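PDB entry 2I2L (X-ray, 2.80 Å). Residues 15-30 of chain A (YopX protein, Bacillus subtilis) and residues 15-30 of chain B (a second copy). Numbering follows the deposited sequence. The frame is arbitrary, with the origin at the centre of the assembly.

Chain A, residues 15-30: YWDDEGLSLIIKSNGD
Chain B (15-30) YWDDEGLSLIIKSNGD

The two copies of YopX pair through short antiparallel strands that include A:Leu23 to A:Ile25 and B:Leu23 to B:Ile25, their axes 4.7 Å apart at closest approach with 165° between N-to-C directions. The register centres on A:Ile24 opposite B:Ile24, and 881 Å² is buried between the two stretches, both sides summed.

Chain A enters through a type I turn, A:Tyr15 to A:Asp18, closed by A:Asp18 N to A:Tyr15 O (2.7 Å). A:Trp16 (phi/psi -41/-41; chi1 61°, p; chi2 -86°) brings CZ3 to 4.2 Å from B:Gly29 CA, while A:Trp16 O receives a CA-H...O contact from B:Ser27 CA (3.5 Å). B:Ser27, chi1 t, donates OG to A:Asp18 O (2.8 Å), tying turn to turn. A:Gly20 has positive phi (79/-29), favouring glycine.

A:Ser22 (-152/131) is extended. A:Leu23 (-96/140; chi1 t, chi2 p) pairs with B:Ile25, each N-H facing the partner's carbonyl: A:Leu23 N to B:Ile25 O is 3.0 Å, B:Ile25 N to A:Leu23 O 2.9 Å. A:Ile24 (-131/111; m, p) and B:Ile24 (-119/115; m, m) make no such bond, leaving CA-H...O contacts, A:Ile24 CA to B:Leu23 O and B:Ile24 CA to A:Leu23 O, both 3.5 Å. A:Ile25 (-94/130; m, t) repeats the ladder, A:Ile25 N to B:Leu23 O and B:Leu23 N to A:Ile25 O both 3.1 Å. Alternation puts A:Ile24 and B:Ile24 on one face, CG2 to CD1 3.5 Å, and the leucine-isoleucine pairs on the other; apolar side chains pack there, A:Leu23 CB to B:Ile25 CB 4.1 Å and A:Ile25 CB to B:Leu23 CB 4.4 Å.

A type I turn, A:Lys26 to A:Gly29, follows, with A:Gly29 N to A:Lys26 O at 2.6 Å. A:Ser27 (-48/-26; chi1 m) donates OG to B:Leu21 O (2.6 Å), so the two serine bonds are not equivalent. A:Gly29 (84/-15) lies near B:Trp16, N to CZ3 3.9 Å. A:Asp30 N donates a hydrogen bond to A:Asn28 OD1 (3.1 Å).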

# COMPACT_ATOMS: atom_id res chain seq x y z
N TYR A 15 -14.26 7.79 4.44
CA TYR A 15 -13.73 7.33 3.16
C TYR A 15 -13.15 8.50 2.37
O TYR A 15 -13.74 9.58 2.28
CB TYR A 15 -14.82 6.61 2.36
CG TYR A 15 -15.02 5.18 2.82
CD1 TYR A 15 -15.67 4.90 4.03
CD2 TYR A 15 -14.49 4.11 2.09
CE1 TYR A 15 -15.77 3.58 4.50
CE2 TYR A 15 -14.58 2.80 2.56
CZ TYR A 15 -15.22 2.54 3.76
OH TYR A 15 -15.24 1.26 4.25
N TRP A 16 -11.96 8.27 1.80
CA TRP A 16 -11.23 9.25 1.01
C TRP A 16 -12.07 10.10 0.05
O TRP A 16 -11.83 11.30 -0.08
CB TRP A 16 -10.14 8.54 0.21
CG TRP A 16 -10.68 7.52 -0.74
CD1 TRP A 16 -10.97 6.21 -0.47
CD2 TRP A 16 -11.02 7.72 -2.12
NE1 TRP A 16 -11.46 5.59 -1.60
CE2 TRP A 16 -11.51 6.49 -2.62
CE3 TRP A 16 -10.96 8.83 -2.98
CZ2 TRP A 16 -11.92 6.33 -3.95
CZ3 TRP A 16 -11.38 8.67 -4.31
CH2 TRP A 16 -11.85 7.43 -4.78
N ASP A 17 -13.04 9.48 -0.62
CA ASP A 17 -13.89 10.20 -1.57
C ASP A 17 -14.99 11.03 -0.95
O ASP A 17 -15.65 11.80 -1.65
CB ASP A 17 -14.50 9.24 -2.60
CG ASP A 17 -14.96 7.93 -1.99
OD1 ASP A 17 -15.12 7.84 -0.75
OD2 ASP A 17 -15.17 6.97 -2.78
N ASP A 18 -15.21 10.88 0.36
CA ASP A 18 -16.22 11.68 1.06
C ASP A 18 -15.99 13.13 0.64
O ASP A 18 -14.85 13.55 0.48
CB ASP A 18 -16.03 11.57 2.58
CG ASP A 18 -16.58 10.29 3.15
OD1 ASP A 18 -17.01 9.43 2.35
OD2 ASP A 18 -16.57 10.14 4.39
N GLU A 19 -17.06 13.90 0.47
CA GLU A 19 -16.89 15.29 0.08
C GLU A 19 -16.10 16.06 1.13
O GLU A 19 -16.27 15.85 2.33
CB GLU A 19 -18.26 15.93 -0.14
N GLY A 20 -15.21 16.94 0.65
CA GLY A 20 -14.42 17.78 1.54
C GLY A 20 -13.19 17.20 2.23
O GLY A 20 -12.24 17.94 2.54
N LEU A 21 -13.18 15.90 2.49
CA LEU A 21 -12.03 15.32 3.16
C LEU A 21 -10.77 15.37 2.33
O LEU A 21 -10.81 15.32 1.09
CB LEU A 21 -12.31 13.87 3.57
CG LEU A 21 -13.19 13.71 4.81
CD1 LEU A 21 -14.57 14.24 4.49
CD2 LEU A 21 -13.28 12.26 5.25
N SER A 22 -9.66 15.51 3.03
CA SER A 22 -8.34 15.53 2.41
C SER A 22 -7.41 14.99 3.47
O SER A 22 -7.46 15.42 4.62
CB SER A 22 -7.92 16.95 2.04
OG SER A 22 -7.43 17.64 3.18
N LEU A 23 -6.57 14.04 3.09
CA LEU A 23 -5.62 13.45 4.01
C LEU A 23 -4.27 14.16 3.86
O LEU A 23 -3.85 14.51 2.75
CB LEU A 23 -5.46 11.97 3.70
CG LEU A 23 -4.53 11.19 4.61
CD1 LEU A 23 -4.92 11.41 6.09
CD2 LEU A 23 -4.59 9.72 4.20
N ILE A 24 -3.61 14.40 4.98
CA ILE A 24 -2.31 15.07 4.94
C ILE A 24 -1.27 14.31 5.75
O ILE A 24 -1.36 14.24 6.98
CB ILE A 24 -2.40 16.51 5.47
CG1 ILE A 24 -3.30 17.35 4.56
CG2 ILE A 24 -1.02 17.12 5.56
CD1 ILE A 24 -4.79 17.10 4.75
N ILE A 25 -0.30 13.73 5.04
CA ILE A 25 0.77 12.99 5.68
C ILE A 25 1.94 13.95 5.87
O ILE A 25 2.33 14.64 4.93
CB ILE A 25 1.21 11.81 4.81
CG1 ILE A 25 0.07 10.79 4.72
CG2 ILE A 25 2.46 11.17 5.40
CD1 ILE A 25 0.43 9.53 3.97
N LYS A 26 2.50 14.01 7.08
CA LYS A 26 3.61 14.92 7.34
C LYS A 26 5.01 14.28 7.35
O LYS A 26 5.16 13.07 7.54
CB LYS A 26 3.40 15.69 8.66
CG LYS A 26 2.34 16.80 8.60
CD LYS A 26 2.76 17.93 7.67
CE LYS A 26 1.75 19.10 7.68
NZ LYS A 26 2.19 20.25 6.80
N SER A 27 6.01 15.13 7.14
CA SER A 27 7.42 14.74 7.09
C SER A 27 7.86 13.85 8.23
O SER A 27 8.81 13.08 8.09
CB SER A 27 8.30 15.99 7.06
OG SER A 27 7.96 16.87 6.00
N ASN A 28 7.18 13.95 9.37
CA ASN A 28 7.54 13.15 10.53
C ASN A 28 6.69 11.88 10.61
O ASN A 28 6.62 11.24 11.67
CB ASN A 28 7.33 13.98 11.79
CG ASN A 28 5.89 13.97 12.24
OD1 ASN A 28 4.97 14.21 11.45
ND2 ASN A 28 5.67 13.69 13.53
N GLY A 29 6.04 11.53 9.50
CA GLY A 29 5.23 10.33 9.48
C GLY A 29 3.82 10.50 10.02
O GLY A 29 2.98 9.63 9.82
N ASP A 30 3.56 11.59 10.73
CA ASP A 30 2.22 11.83 11.26
C ASP A 30 1.23 12.03 10.12
O ASP A 30 1.62 12.40 9.01
CB ASP A 30 2.21 13.09 12.13
CG ASP A 30 2.78 12.85 13.53
OD1 ASP A 30 3.70 12.02 13.68
OD2 ASP A 30 2.31 13.53 14.47
N TYR B 15 11.52 11.92 -0.83
CA TYR B 15 11.12 10.94 0.18
C TYR B 15 10.37 11.64 1.31
O TYR B 15 10.69 12.77 1.68
CB TYR B 15 12.33 10.18 0.70
CG TYR B 15 12.71 9.04 -0.21
CD1 TYR B 15 11.89 7.92 -0.34
CD2 TYR B 15 13.89 9.08 -0.97
CE1 TYR B 15 12.22 6.87 -1.20
CE2 TYR B 15 14.22 8.04 -1.84
CZ TYR B 15 13.38 6.94 -1.95
OH TYR B 15 13.69 5.92 -2.81
N TRP B 16 9.35 10.95 1.83
CA TRP B 16 8.48 11.45 2.89
C TRP B 16 9.20 12.08 4.09
O TRP B 16 8.72 13.07 4.66
CB TRP B 16 7.57 10.33 3.40
CG TRP B 16 8.33 9.20 4.03
CD1 TRP B 16 8.91 8.14 3.39
CD2 TRP B 16 8.67 9.08 5.41
NE1 TRP B 16 9.59 7.37 4.30
CE2 TRP B 16 9.46 7.92 5.55
CE3 TRP B 16 8.39 9.84 6.56
CZ2 TRP B 16 9.98 7.49 6.79
CZ3 TRP B 16 8.90 9.41 7.80
CH2 TRP B 16 9.68 8.25 7.89
N ASP B 17 10.34 11.52 4.46
CA ASP B 17 11.08 12.04 5.59
C ASP B 17 11.85 13.34 5.32
O ASP B 17 12.26 14.01 6.28
CB ASP B 17 12.01 10.95 6.12
CG ASP B 17 12.77 10.26 5.02
OD1 ASP B 17 13.81 10.79 4.57
OD2 ASP B 17 12.31 9.18 4.58
N ASP B 18 12.05 13.72 4.06
CA ASP B 18 12.75 14.97 3.73
C ASP B 18 12.11 16.16 4.48
O ASP B 18 10.89 16.30 4.49
CB ASP B 18 12.70 15.30 2.23
CG ASP B 18 13.25 14.19 1.35
OD1 ASP B 18 14.31 13.61 1.67
OD2 ASP B 18 12.61 13.91 0.31
N GLU B 19 12.94 17.03 5.05
CA GLU B 19 12.43 18.19 5.78
C GLU B 19 11.33 18.99 5.07
O GLU B 19 11.47 19.38 3.90
CB GLU B 19 13.58 19.12 6.15
N GLY B 20 10.23 19.22 5.79
CA GLY B 20 9.12 20.01 5.27
C GLY B 20 8.17 19.48 4.20
O GLY B 20 7.27 20.21 3.79
N LEU B 21 8.36 18.25 3.74
CA LEU B 21 7.47 17.72 2.71
C LEU B 21 6.18 17.18 3.29
O LEU B 21 6.20 16.38 4.22
CB LEU B 21 8.13 16.61 1.92
CG LEU B 21 8.84 17.00 0.63
CD1 LEU B 21 10.07 17.84 0.98
CD2 LEU B 21 9.22 15.74 -0.16
N SER B 22 5.06 17.61 2.72
CA SER B 22 3.78 17.10 3.17
C SER B 22 2.98 16.66 1.95
O SER B 22 2.77 17.45 1.03
CB SER B 22 3.00 18.16 3.95
OG SER B 22 2.37 19.08 3.07
N LEU B 23 2.55 15.41 1.94
CA LEU B 23 1.77 14.85 0.84
C LEU B 23 0.27 15.11 1.10
O LEU B 23 -0.24 14.84 2.18
CB LEU B 23 2.02 13.36 0.75
CG LEU B 23 1.41 12.68 -0.48
CD1 LEU B 23 2.03 13.27 -1.74
CD2 LEU B 23 1.67 11.17 -0.39
N ILE B 24 -0.43 15.63 0.10
CA ILE B 24 -1.84 15.93 0.27
C ILE B 24 -2.74 15.15 -0.68
O ILE B 24 -2.71 15.36 -1.89
CB ILE B 24 -2.15 17.45 0.05
CG1 ILE B 24 -1.05 18.31 0.69
CG2 ILE B 24 -3.54 17.79 0.61
CD1 ILE B 24 -0.80 18.02 2.17
N ILE B 25 -3.57 14.28 -0.12
CA ILE B 25 -4.51 13.50 -0.92
C ILE B 25 -5.87 14.20 -0.92
O ILE B 25 -6.48 14.39 0.14
CB ILE B 25 -4.68 12.09 -0.33
CG1 ILE B 25 -3.39 11.28 -0.53
CG2 ILE B 25 -5.85 11.40 -1.00
CD1 ILE B 25 -3.40 9.98 0.19
N LYS B 26 -6.36 14.58 -2.09
CA LYS B 26 -7.66 15.25 -2.15
C LYS B 26 -8.80 14.26 -2.37
O LYS B 26 -8.58 13.10 -2.73
CB LYS B 26 -7.68 16.31 -3.25
CG LYS B 26 -7.64 17.75 -2.74
CD LYS B 26 -6.22 18.31 -2.63
CE LYS B 26 -6.21 19.80 -2.22
NZ LYS B 26 -4.85 20.44 -2.33
N SER B 27 -10.02 14.75 -2.15
CA SER B 27 -11.21 13.93 -2.30
C SER B 27 -11.42 13.36 -3.68
O SER B 27 -12.02 12.29 -3.83
CB SER B 27 -12.46 14.72 -1.91
OG SER B 27 -13.59 13.87 -1.98
N ASN B 28 -10.96 14.06 -4.70
CA ASN B 28 -11.12 13.58 -6.07
C ASN B 28 -10.05 12.54 -6.38
O ASN B 28 -9.94 12.06 -7.52
CB ASN B 28 -11.02 14.72 -7.06
CG ASN B 28 -9.64 15.31 -7.10
OD1 ASN B 28 -9.24 15.90 -8.11
ND2 ASN B 28 -8.90 15.17 -6.01
N GLY B 29 -9.26 12.21 -5.37
CA GLY B 29 -8.21 11.22 -5.53
C GLY B 29 -6.89 11.80 -5.97
O GLY B 29 -5.91 11.08 -6.06
N ASP B 30 -6.86 13.10 -6.25
CA ASP B 30 -5.61 13.74 -6.65
C ASP B 30 -4.71 13.89 -5.45
O ASP B 30 -5.17 13.85 -4.30
CB ASP B 30 -5.86 15.13 -7.24
CG ASP B 30 -6.70 15.09 -8.49
OD1 ASP B 30 -7.00 13.97 -8.98
OD2 ASP B 30 -7.06 16.19 -8.98